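Local coordinates for protein putative alpha-L-fucosidase (Bacteroides thetaiotaomicron, PDB 3EYP) that probably hydrolyses alpha-L-fucosides as a lipoprotein of glycosyl hydrolase family 29, at residues Q58-L63 with R107-A112; L83-Y88 with S155-I160; N19-A24 with I419-I424. One frame throughout, in Å; residues are numbered along the deposited sequence.

Contact 1. Residues Q58-L63 with R107-A112; sequences QWMQTL and REFVDA
Met60 of helix 56-65 reaches across to Ala112 and Phe109 of helix 105-116, and its side chain carries most of the contact. From CB, which points toward the neighbouring helix, the chain sets out with CG anti to the carbonyl carbon (chi1 -69°). CG then lies against the last turn of the partner segment, 3.7 Å from the Ala112 methyl carbon CB and 3.4 Å from Ala112 O. Bends at chi2 and chi3 turn the thioether so that CE ends 3.9 Å from both CD1 and CE1 of Phe109 and 4.0 Å from Ala112 CB. The terminal methyl thus sits between the Ala112 methyl and the CD1-CE1 bond of Phe109, which it meets obliquely. On the Phe109 side, the bond to CB does not point at the other helix; CG stands anti to the backbone N (chi1 174°), and this torsion carries the ring round to Met60. The same ring reaches Trp59, whose CZ3 lies 4.2 Å from Phe109 CD1; the two aromatic side chains cross at about a right angle.

The short axes approach to 10.2 Å and cross at -41°. No hydrogen bond spans the two segments. Both helices belong to the outer layer of the TIM-barrel-like domain, and they follow one another as alpha-beta-alpha around strand 70-76, whose Ala71 and Leu73 meet Phe109. The polar end of Trp59, NE1, is satisfied outside the contact by the carbonyl of Gly302. With four buried residues meeting almost wholly through carbon, apart from Met60 CG against the Ala112 carbonyl oxygen, the contact is held by shape and exclusion of water.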
loop_
_atom_site.group_PDB
_atom_site.type_symbol
_atom_site.label_atom_id
_atom_site.label_comp_id
_atom_site.label_asym_id
_atom_site.label_seq_id
_atom_site.Cartn_x
_atom_site.Cartn_y
_atom_site.Cartn_z
ATOM N N GLN A 58 -1.527 -19.478 -10.840
ATOM C CA GLN A 58 -1.033 -18.617 -11.927
ATOM C C GLN A 58 -0.942 -17.163 -11.402
ATOM O O GLN A 58 -0.004 -16.428 -11.689
ATOM C CB GLN A 58 -1.887 -18.691 -13.170
ATOM C CG GLN A 58 -1.309 -17.921 -14.341
ATOM C CD GLN A 58 -2.070 -16.669 -14.677
ATOM O OE1 GLN A 58 -2.984 -16.291 -13.969
ATOM N NE2 GLN A 58 -1.696 -16.018 -15.761
ATOM N N TRP A 59 -1.940 -16.786 -10.621
ATOM C CA TRP A 59 -2.015 -15.437 -10.050
ATOM C C TRP A 59 -0.838 -15.292 -9.126
ATOM O O TRP A 59 -0.228 -14.244 -9.126
ATOM C CB TRP A 59 -3.280 -15.160 -9.259
ATOM C CG TRP A 59 -4.590 -15.414 -9.924
ATOM C CD1 TRP A 59 -4.809 -15.922 -11.183
ATOM C CD2 TRP A 59 -5.854 -15.247 -9.336
ATOM N NE1 TRP A 59 -6.126 -16.037 -11.426
ATOM C CE2 TRP A 59 -6.817 -15.625 -10.312
ATOM C CE3 TRP A 59 -6.284 -14.746 -8.106
ATOM C CZ2 TRP A 59 -8.196 -15.569 -10.080
ATOM C CZ3 TRP A 59 -7.665 -14.693 -7.856
ATOM C CH2 TRP A 59 -8.615 -15.084 -8.862
ATOM N N MET A 60 -0.542 -16.336 -8.338
ATOM C CA MET A 60 0.534 -16.244 -7.331
ATOM C C MET A 60 1.888 -16.168 -8.026
ATOM O O MET A 60 2.808 -15.543 -7.553
ATOM C CB MET A 60 0.566 -17.393 -6.333
ATOM C CG MET A 60 -0.581 -17.511 -5.294
ATOM S SD MET A 60 -1.257 -16.010 -4.569
ATOM C CE MET A 60 -2.941 -16.084 -5.108
ATOM N N GLN A 61 2.002 -16.793 -9.164
ATOM C CA GLN A 61 3.303 -16.754 -9.918
ATOM C C GLN A 61 3.574 -15.349 -10.431
ATOM O O GLN A 61 4.701 -14.829 -10.413
ATOM C CB GLN A 61 3.286 -17.770 -11.059
ATOM C CG GLN A 61 3.315 -19.200 -10.581
ATOM C CD GLN A 61 2.630 -20.186 -11.524
ATOM O OE1 GLN A 61 2.533 -19.953 -12.726
ATOM N NE2 GLN A 61 2.164 -21.321 -10.962
ATOM N N THR A 62 2.495 -14.691 -10.812
ATOM C CA THR A 62 2.574 -13.265 -11.182
ATOM C C THR A 62 3.183 -12.424 -10.027
ATOM O O THR A 62 4.086 -11.612 -10.216
ATOM C CB THR A 62 1.210 -12.720 -11.664
ATOM O OG1 THR A 62 0.898 -13.325 -12.939
ATOM C CG2 THR A 62 1.219 -11.167 -11.856
ATOM N N LEU A 63 2.653 -12.649 -8.850
ATOM C CA LEU A 63 3.067 -11.922 -7.664
ATOM C C LEU A 63 4.467 -12.265 -7.267
ATOM O O LEU A 63 5.200 -11.398 -6.806
ATOM C CB LEU A 63 2.149 -12.168 -6.480
ATOM C CG LEU A 63 0.689 -11.777 -6.707
ATOM C CD1 LEU A 63 -0.069 -11.798 -5.405
ATOM C CD2 LEU A 63 0.500 -10.401 -7.489
ATOM N N ARG A 107 -11.675 -20.238 -1.565
ATOM C CA ARG A 107 -10.903 -21.446 -1.221
ATOM C C ARG A 107 -9.642 -21.560 -2.083
ATOM O O ARG A 107 -8.554 -21.633 -1.577
ATOM C CB ARG A 107 -11.732 -22.713 -1.403
ATOM C CG ARG A 107 -11.153 -24.016 -0.792
ATOM C CD ARG A 107 -10.666 -23.884 0.659
ATOM N NE ARG A 107 -11.812 -23.782 1.567
ATOM C CZ ARG A 107 -11.766 -23.304 2.799
ATOM N NH1 ARG A 107 -10.629 -22.910 3.325
ATOM N NH2 ARG A 107 -12.865 -23.239 3.530
ATOM N N GLU A 108 -9.815 -21.638 -3.388
ATOM C CA GLU A 108 -8.694 -21.703 -4.352
ATOM C C GLU A 108 -7.633 -20.619 -4.106
ATOM O O GLU A 108 -6.419 -20.851 -4.119
ATOM C CB GLU A 108 -9.230 -21.637 -5.792
ATOM C CG GLU A 108 -10.217 -22.810 -6.049
ATOM C CD GLU A 108 -10.395 -23.240 -7.490
ATOM O OE1 GLU A 108 -9.527 -22.970 -8.345
ATOM O OE2 GLU A 108 -11.408 -23.946 -7.734
ATOM N N PHE A 109 -8.139 -19.412 -3.943
ATOM C CA PHE A 109 -7.327 -18.242 -3.630
ATOM C C PHE A 109 -6.459 -18.415 -2.391
ATOM O O PHE A 109 -5.221 -18.328 -2.464
ATOM C CB PHE A 109 -8.211 -16.972 -3.542
ATOM C CG PHE A 109 -7.468 -15.747 -3.077
ATOM C CD1 PHE A 109 -6.513 -15.115 -3.890
ATOM C CD2 PHE A 109 -7.717 -15.223 -1.836
ATOM C CE1 PHE A 109 -5.826 -13.999 -3.431
ATOM C CE2 PHE A 109 -7.041 -14.134 -1.392
ATOM C CZ PHE A 109 -6.090 -13.521 -2.206
ATOM N N VAL A 110 -7.100 -18.626 -1.244
ATOM C CA VAL A 110 -6.352 -18.798 0.006
ATOM C C VAL A 110 -5.481 -20.046 -0.007
ATOM O O VAL A 110 -4.434 -20.061 0.640
ATOM C CB VAL A 110 -7.187 -18.808 1.340
ATOM C CG1 VAL A 110 -7.962 -17.513 1.531
ATOM C CG2 VAL A 110 -8.076 -20.006 1.431
ATOM N N ASP A 111 -5.859 -21.059 -0.771
ATOM C CA ASP A 111 -5.010 -22.269 -0.844
ATOM C C ASP A 111 -3.727 -21.923 -1.608
ATOM O O ASP A 111 -2.620 -22.238 -1.173
ATOM C CB ASP A 111 -5.727 -23.479 -1.467
ATOM C CG ASP A 111 -6.700 -24.145 -0.498
ATOM O OD1 ASP A 111 -6.650 -23.899 0.723
ATOM O OD2 ASP A 111 -7.558 -24.899 -0.991
ATOM N N ALA A 112 -3.878 -21.236 -2.736
ATOM C CA ALA A 112 -2.745 -20.784 -3.540
ATOM C C ALA A 112 -1.847 -19.823 -2.718
ATOM O O ALA A 112 -0.619 -19.872 -2.790
ATOM C CB ALA A 112 -3.205 -20.104 -4.911
#

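Contact 2. Residues L83-Y88 with S155-I160; sequences LWPSKY and SDYGKI
Trp84 has its CG between the backbone N and the carbonyl carbon (chi1 80°), while Tyr157 keeps CG anti to its own carbonyl carbon (chi1 -74°), and these two settings carry the phenol to the indole. The tyrosine arrives end-on: OH lies 3.5 Å from Trp84 CD1 and 3.6 Å from Trp84 CB. Behind it, CZ of Tyr157 is 4.2 Å from the same CD1. The five-membered ring of Trp84 and the tyrosine ring have their planes at 81° and their centroids 5.7 Å apart, an oblique meeting. Neither polar end is spent on the other: Tyr157 OH is hydrogen-bonded to Asp104 and Trp84 NE1 to Glu152, so each ring is held by a third residue.

Both segments are loops of the TIM-barrel-like domain, one after strand 70-76 and the other joining helix 139-155 to strand 162-164; the helix 105-116 residue Val106 touches both aromatic side chains. Within the first loop Pro85 centres an inverse gamma turn, and Ser86 follows with an ST turn, its OG accepting from Tyr88 N at 3.0 Å. Ser86 CB lies over one face of the indole, toward its rim, and Glu152 OE1 binds Ser86 OG as well as Trp84 NE1. Nearer the surface, a water donates to Asp156 OD2 at a short 2.5 Å and makes a weak link to Lys87 NZ, whose direct salt bridge is with Glu152.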
loop_
_atom_site.group_PDB
_atom_site.type_symbol
_atom_site.label_atom_id
_atom_site.label_comp_id
_atom_site.label_asym_id
_atom_site.label_seq_id
_atom_site.Cartn_x
_atom_site.Cartn_y
_atom_site.Cartn_z
ATOM N N LEU A 83 -18.066 -14.985 -4.034
ATOM C CA LEU A 83 -17.104 -15.853 -4.688
ATOM C C LEU A 83 -16.889 -17.189 -3.930
ATOM O O LEU A 83 -16.126 -18.025 -4.374
ATOM C CB LEU A 83 -15.756 -15.148 -4.945
ATOM C CG LEU A 83 -15.723 -14.104 -6.079
ATOM C CD1 LEU A 83 -14.259 -13.750 -6.431
ATOM C CD2 LEU A 83 -16.416 -14.689 -7.313
ATOM N N TRP A 84 -17.597 -17.327 -2.808
ATOM C CA TRP A 84 -17.540 -18.550 -1.965
ATOM C C TRP A 84 -19.015 -18.954 -1.726
ATOM O O TRP A 84 -19.920 -18.057 -1.750
ATOM C CB TRP A 84 -16.725 -18.338 -0.640
ATOM C CG TRP A 84 -17.463 -17.656 0.472
ATOM C CD1 TRP A 84 -17.986 -18.243 1.598
ATOM C CD2 TRP A 84 -17.874 -16.285 0.519
ATOM N NE1 TRP A 84 -18.666 -17.331 2.346
ATOM C CE2 TRP A 84 -18.640 -16.120 1.697
ATOM C CE3 TRP A 84 -17.679 -15.187 -0.330
ATOM C CZ2 TRP A 84 -19.158 -14.899 2.079
ATOM C CZ3 TRP A 84 -18.207 -13.996 0.035
ATOM C CH2 TRP A 84 -18.962 -13.858 1.236
ATOM N N PRO A 85 -19.276 -20.266 -1.541
ATOM C CA PRO A 85 -20.636 -20.800 -1.291
ATOM C C PRO A 85 -21.136 -20.512 0.142
ATOM O O PRO A 85 -21.253 -21.403 1.009
ATOM C CB PRO A 85 -20.493 -22.313 -1.569
ATOM C CG PRO A 85 -19.084 -22.653 -1.262
ATOM C CD PRO A 85 -18.263 -21.340 -1.564
ATOM N N SER A 86 -21.357 -19.231 0.399
ATOM C CA SER A 86 -21.881 -18.780 1.703
ATOM C C SER A 86 -23.181 -19.492 2.034
ATOM O O SER A 86 -23.999 -19.767 1.164
ATOM C CB SER A 86 -22.110 -17.258 1.743
ATOM O OG SER A 86 -22.707 -16.906 2.936
ATOM N N LYS A 87 -23.351 -19.762 3.309
ATOM C CA LYS A 87 -24.621 -20.361 3.816
ATOM C C LYS A 87 -25.708 -19.361 3.886
ATOM O O LYS A 87 -26.841 -19.696 4.264
ATOM C CB LYS A 87 -24.416 -21.009 5.182
ATOM C CG LYS A 87 -23.409 -22.091 5.168
ATOM C CD LYS A 87 -23.197 -22.719 6.572
ATOM C CE LYS A 87 -22.662 -21.699 7.633
ATOM N NZ LYS A 87 -21.252 -21.163 7.344
ATOM N N TYR A 88 -25.400 -18.094 3.567
ATOM C CA TYR A 88 -26.300 -17.002 3.902
ATOM C C TYR A 88 -26.943 -16.252 2.740
ATOM O O TYR A 88 -27.682 -15.302 2.938
ATOM C CB TYR A 88 -25.607 -16.006 4.860
ATOM C CG TYR A 88 -25.282 -16.694 6.186
ATOM C CD1 TYR A 88 -26.241 -16.875 7.146
ATOM C CD2 TYR A 88 -24.031 -17.239 6.408
ATOM C CE1 TYR A 88 -25.949 -17.573 8.328
ATOM C CE2 TYR A 88 -23.733 -17.934 7.547
ATOM C CZ TYR A 88 -24.693 -18.095 8.514
ATOM O OH TYR A 88 -24.362 -18.770 9.676
ATOM N N SER A 155 -13.122 -17.110 9.717
ATOM C CA SER A 155 -13.051 -18.363 10.465
ATOM C C SER A 155 -12.528 -19.546 9.672
ATOM O O SER A 155 -11.836 -20.404 10.209
ATOM C CB SER A 155 -14.416 -18.745 11.050
ATOM O OG SER A 155 -14.945 -17.785 11.956
ATOM N N ASP A 156 -12.936 -19.676 8.425
ATOM C CA ASP A 156 -12.819 -20.975 7.762
ATOM C C ASP A 156 -11.816 -20.980 6.601
ATOM O O ASP A 156 -11.687 -21.960 5.886
ATOM C CB ASP A 156 -14.180 -21.483 7.237
ATOM C CG ASP A 156 -15.247 -21.623 8.348
ATOM O OD1 ASP A 156 -14.909 -22.024 9.483
ATOM O OD2 ASP A 156 -16.433 -21.311 8.063
ATOM N N TYR A 157 -11.147 -19.860 6.428
ATOM C CA TYR A 157 -10.307 -19.644 5.245
ATOM C C TYR A 157 -8.865 -19.292 5.528
ATOM O O TYR A 157 -8.167 -18.653 4.739
ATOM C CB TYR A 157 -10.996 -18.573 4.351
ATOM C CG TYR A 157 -12.201 -19.134 3.642
ATOM C CD1 TYR A 157 -12.087 -19.721 2.407
ATOM C CD2 TYR A 157 -13.459 -19.133 4.256
ATOM C CE1 TYR A 157 -13.186 -20.274 1.770
ATOM C CE2 TYR A 157 -14.533 -19.642 3.618
ATOM C CZ TYR A 157 -14.402 -20.211 2.376
ATOM O OH TYR A 157 -15.508 -20.769 1.740
ATOM N N GLY A 158 -8.407 -19.720 6.696
ATOM C CA GLY A 158 -7.004 -19.532 7.077
ATOM C C GLY A 158 -6.684 -18.134 7.602
ATOM O O GLY A 158 -7.534 -17.418 7.981
ATOM N N LYS A 159 -5.425 -17.781 7.677
ATOM C CA LYS A 159 -5.027 -16.495 8.338
ATOM C C LYS A 159 -5.288 -15.390 7.348
ATOM O O LYS A 159 -4.939 -15.507 6.168
ATOM C CB LYS A 159 -3.532 -16.437 8.715
ATOM C CG LYS A 159 -3.210 -15.165 9.524
ATOM C CD LYS A 159 -1.831 -15.183 10.183
ATOM C CE LYS A 159 -1.733 -14.077 11.185
ATOM N NZ LYS A 159 -0.502 -14.123 11.945
ATOM N N ILE A 160 -5.929 -14.345 7.828
ATOM C CA ILE A 160 -6.317 -13.211 6.991
ATOM C C ILE A 160 -5.540 -11.966 7.486
ATOM O O ILE A 160 -5.601 -11.607 8.678
ATOM C CB ILE A 160 -7.850 -12.979 7.038
ATOM C CG1 ILE A 160 -8.701 -14.211 6.633
ATOM C CG2 ILE A 160 -8.288 -11.699 6.147
ATOM C CD1 ILE A 160 -8.593 -14.675 5.227
HETATM O O HOH W 1 -18.450 -20.822 9.388
#

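Contact 3. Residues N19-A24 with I419-I424; sequences NREMIA and IGHKWI. With GOL (glycerol), chain F.
Glu21 and Lys422 meet with their side chains crossing at about a right angle, the carboxylate of one presented to the ammonium of the other. The glutamate is extended beyond CG, whereas the lysine, with CG anti to the backbone N (chi1 -170°), bends at chi3 and chi4 to bring NZ round to Glu21 OE2. The salt bridge is 3.3 Å long between NZ and OE2, and its hydrogen bond is weak. His421 lies across Glu21 in a similar way: carboxylate and imidazole planes stand 77° apart, and CE1 comes within 3.8 Å of Glu21 OE2. A water joins the group, within hydrogen-bonding distance of Glu21 OE2 (2.6 Å), Asn19 OD1 (2.9 Å) and His421 NE2 (3.1 Å).

These residues bridge two domains. Glu21, with positive phi, follows helix 12-20 and leads into strand 22-26 of the parallel TIM-barrel-like domain, while His421 and Lys422 belong to the loop before strand 423-432 in the antiparallel sandwich of the F5/8 type C domain. Tyr18 stacks on the His421 ring, and Lys422 NZ has its stronger salt bridge with Glu384 of its own domain.

A leucine in place of Glu21 would probably cost Lys422 its barrel-side countercharge and strip the bridging water of a partner, weakening the polar tie between the domains. Glycerol, probably from the crystallisation liquor, also sits at this junction: Lys422 NZ donates to its O2 at 3.1 Å and to its O3 at 3.2 Å, and O2 gives a weak bond to Glu21 OE1.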
loop_
_atom_site.group_PDB
_atom_site.type_symbol
_atom_site.label_atom_id
_atom_site.label_comp_id
_atom_site.label_asym_id
_atom_site.label_seq_id
_atom_site.Cartn_x
_atom_site.Cartn_y
_atom_site.Cartn_z
ATOM N N ASN A 19 5.815 -2.757 5.934
ATOM C CA ASN A 19 6.934 -3.548 5.462
ATOM C C ASN A 19 6.637 -4.363 4.197
ATOM O O ASN A 19 7.548 -4.827 3.484
ATOM C CB ASN A 19 7.424 -4.478 6.577
ATOM C CG ASN A 19 8.775 -5.084 6.252
ATOM O OD1 ASN A 19 9.680 -4.405 5.732
ATOM N ND2 ASN A 19 8.891 -6.387 6.473
ATOM N N ARG A 20 5.354 -4.506 3.908
ATOM C CA ARG A 20 4.922 -5.257 2.687
ATOM C C ARG A 20 5.352 -4.525 1.396
ATOM O O ARG A 20 5.768 -5.087 0.377
ATOM C CB ARG A 20 3.402 -5.442 2.665
ATOM C CG ARG A 20 2.815 -6.179 3.835
ATOM C CD ARG A 20 1.287 -6.332 3.638
ATOM N NE ARG A 20 0.608 -6.737 4.854
ATOM C CZ ARG A 20 -0.708 -6.623 5.054
ATOM N NH1 ARG A 20 -1.516 -6.128 4.129
ATOM N NH2 ARG A 20 -1.214 -7.007 6.179
ATOM N N GLU A 21 5.267 -3.222 1.519
ATOM C CA GLU A 21 5.561 -2.241 0.432
ATOM C C GLU A 21 4.552 -2.231 -0.662
ATOM O O GLU A 21 3.969 -1.199 -0.982
ATOM C CB GLU A 21 6.998 -2.384 -0.092
ATOM C CG GLU A 21 7.957 -1.956 1.001
ATOM C CD GLU A 21 9.413 -1.839 0.603
ATOM O OE1 GLU A 21 9.784 -2.154 -0.550
ATOM O OE2 GLU A 21 10.176 -1.416 1.514
ATOM N N MET A 22 4.271 -3.415 -1.171
ATOM C CA MET A 22 3.263 -3.605 -2.239
ATOM C C MET A 22 2.269 -4.708 -1.850
ATOM O O MET A 22 2.583 -5.653 -1.096
ATOM C CB MET A 22 3.959 -3.995 -3.557
ATOM C CG MET A 22 4.615 -2.869 -4.368
ATOM S SD MET A 22 5.450 -3.256 -5.922
ATOM C CE MET A 22 4.092 -3.341 -7.041
ATOM N N ILE A 23 1.058 -4.573 -2.344
ATOM C CA ILE A 23 -0.054 -5.554 -2.149
ATOM C C ILE A 23 -0.787 -5.744 -3.479
ATOM O O ILE A 23 -0.982 -4.766 -4.211
ATOM C CB ILE A 23 -1.064 -5.096 -1.070
ATOM C CG1 ILE A 23 -0.367 -4.724 0.212
ATOM C CG2 ILE A 23 -2.094 -6.158 -0.818
ATOM C CD1 ILE A 23 -1.296 -4.075 1.307
ATOM N N ALA A 24 -1.130 -6.975 -3.875
ATOM C CA ALA A 24 -2.000 -7.107 -5.063
ATOM C C ALA A 24 -3.498 -7.044 -4.756
ATOM O O ALA A 24 -3.946 -7.499 -3.752
ATOM C CB ALA A 24 -1.676 -8.364 -5.866
ATOM N N ILE A 419 9.573 12.199 5.973
ATOM C CA ILE A 419 10.308 11.022 5.657
ATOM C C ILE A 419 9.483 9.772 5.879
ATOM O O ILE A 419 9.136 9.066 4.938
ATOM C CB ILE A 419 11.628 10.896 6.424
ATOM C CG1 ILE A 419 12.551 12.107 6.146
ATOM C CG2 ILE A 419 12.297 9.636 5.954
ATOM C CD1 ILE A 419 13.881 12.130 6.975
ATOM N N GLY A 420 9.172 9.521 7.123
ATOM C CA GLY A 420 8.499 8.290 7.490
ATOM C C GLY A 420 9.188 7.007 7.021
ATOM O O GLY A 420 10.420 6.828 7.087
ATOM N N HIS A 421 8.365 6.113 6.497
ATOM C CA HIS A 421 8.818 4.761 6.148
ATOM C C HIS A 421 9.847 4.759 5.084
ATOM O O HIS A 421 10.847 4.034 5.109
ATOM C CB HIS A 421 7.600 3.858 5.711
ATOM C CG HIS A 421 8.003 2.475 5.339
ATOM N ND1 HIS A 421 7.896 1.998 4.051
ATOM C CD2 HIS A 421 8.540 1.467 6.075
ATOM C CE1 HIS A 421 8.327 0.747 4.014
ATOM N NE2 HIS A 421 8.705 0.398 5.227
ATOM N N LYS A 422 9.592 5.578 4.104
ATOM C CA LYS A 422 10.450 5.651 2.920
ATOM C C LYS A 422 10.047 6.895 2.145
ATOM O O LYS A 422 8.870 7.229 2.068
ATOM C CB LYS A 422 10.268 4.423 2.029
ATOM C CG LYS A 422 11.308 4.306 0.906
ATOM C CD LYS A 422 10.937 3.118 -0.074
ATOM C CE LYS A 422 10.802 1.865 0.661
ATOM N NZ LYS A 422 12.107 1.116 0.837
ATOM N N TRP A 423 11.064 7.613 1.664
ATOM C CA TRP A 423 10.840 8.715 0.768
ATOM C C TRP A 423 11.867 8.621 -0.335
ATOM O O TRP A 423 13.082 8.533 -0.067
ATOM C CB TRP A 423 10.882 10.090 1.471
ATOM C CG TRP A 423 10.027 11.043 0.731
ATOM C CD1 TRP A 423 10.351 11.717 -0.395
ATOM C CD2 TRP A 423 8.665 11.297 0.983
ATOM N NE1 TRP A 423 9.267 12.456 -0.848
ATOM C CE2 TRP A 423 8.210 12.200 -0.011
ATOM C CE3 TRP A 423 7.768 10.858 1.945
ATOM C CZ2 TRP A 423 6.911 12.648 -0.059
ATOM C CZ3 TRP A 423 6.439 11.378 1.918
ATOM C CH2 TRP A 423 6.040 12.212 0.911
ATOM N N ILE A 424 11.371 8.566 -1.568
ATOM C CA ILE A 424 12.266 8.521 -2.747
ATOM C C ILE A 424 12.216 9.830 -3.464
ATOM O O ILE A 424 11.153 10.449 -3.584
ATOM C CB ILE A 424 11.818 7.393 -3.734
ATOM C CG1 ILE A 424 11.981 5.998 -3.070
ATOM C CG2 ILE A 424 12.549 7.531 -5.128
ATOM C CD1 ILE A 424 11.272 4.853 -3.822
HETATM C C1 GOL F . 14.511 -1.949 -2.340
HETATM O O1 GOL F . 13.572 -2.932 -2.715
HETATM C C2 GOL F . 13.727 -0.837 -1.686
HETATM O O2 GOL F . 12.707 -1.415 -0.875
HETATM C C3 GOL F . 13.119 -0.042 -2.824
HETATM O O3 GOL F . 12.324 0.998 -2.317
HETATM O O HOH W 2 10.180 -2.024 4.086
#

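Contacts 1 and 2 lie in the barrel domain with their centres about 16 Å apart, and they alternate along the chain: 58-63, 83-88, 107-112, 155-160. They also touch, Arg107 NH2 lying 2.9 Å from Asp156 O, a probable hydrogen bond. Contact 3, its centre about 23 Å from that of contact 1 and 30 Å from that of contact 2, is formed by residues on both sides of them in sequence, 19-24 and 419-424. It meets contact 1 where Leu63 packs on Ala24, strand 22-26 being followed by helix 56-65. Contact 1 joins successive helices of the barrel, contact 2 two loops of the same domain, and contact 3 joins the barrel to the C-terminal sandwich.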